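Local coordinates for protein TetR-family transcriptional regulator (Pectobacterium atrosepticum, PDB 2HYT) that probably binds cis-regulatory DNA through a helix-turn-helix motif and regulates transcription, as a member of the TetR family, at the interface of chains A and B. Sequence-based numbering; all coordinates share one arbitrary frame. Chains: chain A/B, TetR-family transcriptional regulator.

The interface of chains A and B. Residues chain A 149, 151-152, 155; chain B 167, 177.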
loop_
_atom_site.group_PDB
_atom_site.type_symbol
_atom_site.label_atom_id
_atom_site.label_comp_id
_atom_site.label_asym_id
_atom_site.label_seq_id
_atom_site.Cartn_x
_atom_site.Cartn_y
_atom_site.Cartn_z
ATOM N N ASP A 149 1.748 -4.782 20.167
ATOM C CA ASP A 149 1.098 -3.495 20.111
ATOM C C ASP A 149 -0.049 -3.599 19.112
ATOM O O ASP A 149 0.170 -3.926 17.945
ATOM C CB ASP A 149 2.043 -2.377 19.675
ATOM C CG ASP A 149 1.350 -1.052 19.625
ATOM O OD1 ASP A 149 0.947 -0.538 20.720
ATOM O OD2 ASP A 149 1.154 -0.531 18.527
ATOM N N GLN A 151 -1.793 -1.379 17.442
ATOM C CA GLN A 151 -1.721 -0.527 16.261
ATOM C C GLN A 151 -0.671 -1.047 15.262
ATOM O O GLN A 151 -0.891 -1.044 14.048
ATOM C CB GLN A 151 -1.443 0.915 16.588
ATOM C CG GLN A 151 -1.814 1.840 15.425
ATOM C CD GLN A 151 -1.825 3.281 15.838
ATOM O OE1 GLN A 151 -0.803 3.939 15.796
ATOM N NE2 GLN A 151 -2.987 3.777 16.288
ATOM N N ALA A 152 0.473 -1.437 15.799
ATOM C CA ALA A 152 1.527 -2.052 14.972
ATOM C C ALA A 152 1.038 -3.302 14.238
ATOM O O ALA A 152 1.208 -3.435 13.049
ATOM C CB ALA A 152 2.736 -2.402 15.833
ATOM N N SER A 155 -1.460 -2.505 11.522
ATOM C CA SER A 155 -0.811 -1.954 10.316
ATOM C C SER A 155 -0.297 -3.055 9.412
ATOM O O SER A 155 -0.443 -2.987 8.190
ATOM C CB SER A 155 0.329 -0.989 10.672
ATOM O OG SER A 155 1.518 -1.627 11.152
ATOM N N TRP B 167 3.836 3.406 8.748
ATOM C CA TRP B 167 3.372 3.613 10.115
ATOM C C TRP B 167 4.564 4.056 10.956
ATOM O O TRP B 167 4.513 5.064 11.677
ATOM C CB TRP B 167 2.724 2.341 10.650
ATOM C CG TRP B 167 2.279 2.452 12.038
ATOM C CD1 TRP B 167 1.220 3.177 12.514
ATOM C CD2 TRP B 167 2.894 1.842 13.189
ATOM N NE1 TRP B 167 1.121 3.034 13.868
ATOM C CE2 TRP B 167 2.139 2.225 14.309
ATOM C CE3 TRP B 167 3.984 0.991 13.372
ATOM C CZ2 TRP B 167 2.454 1.816 15.578
ATOM C CZ3 TRP B 167 4.287 0.575 14.652
ATOM C CH2 TRP B 167 3.559 1.023 15.733
ATOM N N ARG B 177 8.122 2.902 17.599
ATOM C CA ARG B 177 7.276 2.191 16.625
ATOM C C ARG B 177 8.066 1.080 15.945
ATOM O O ARG B 177 7.532 -0.016 15.705
ATOM C CB ARG B 177 6.726 3.150 15.568
ATOM C CG ARG B 177 5.676 4.066 16.147
ATOM C CD ARG B 177 4.834 4.686 15.086
ATOM N NE ARG B 177 3.773 5.444 15.713
ATOM C CZ ARG B 177 2.773 6.046 15.080
ATOM N NH1 ARG B 177 2.696 6.015 13.783
ATOM N NH2 ARG B 177 1.844 6.714 15.768
HETATM O O HOH W 1 -1.360 6.989 15.229
#
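The indole of B:Trp167 lies against the first turn of an A-chain helix, with A:Ala152 over one face and B:Arg177 over the other. A:Ala152 CA makes a CH-pi contact 3.9 Å from the centroid of the six-membered ring, toward the rim of the indole on its benzo side, and its methyl CB reaches B:Trp167 CH2 at 3.5 Å. On the opposite face, B:Arg177 CD sits over the middle of the indole. One face of the guanidinium still lies over B:Trp167 NE1, offset toward the rim, while B:Arg177 NH1 donates to the backbone O of B:Trp167 at 2.9 Å; this bond would help hold the arginine across the indole. At the ring edge, B:Trp167 NE1 donates to the amide oxygen A:Gln151 OE1 (2.9 Å, 167° at H), which lies almost in the indole plane. A:Gln151 reaches this edge with CG anti to the backbone N (chi1 -162°), its amide nearly perpendicular to the indole. A water also links A:Gln151 OE1 to B:Arg177 NH2 through long contacts. A:Asp149 OD2, itself 4.0 Å from B:Trp167 CZ2, accepts from A:Ala152 N, an N-cap that helps fasten the helix start. A:Ser155 CB packs near B:Trp167 CB, while its OG hydroxyl turns back to A:Ala152 O. The patch joins the start of A helix 150-170 to the end of its B counterpart, beside B helix 174-190, in a two-fold interface where these helices probably form the four-helix bundle usual in TetR-family dimers.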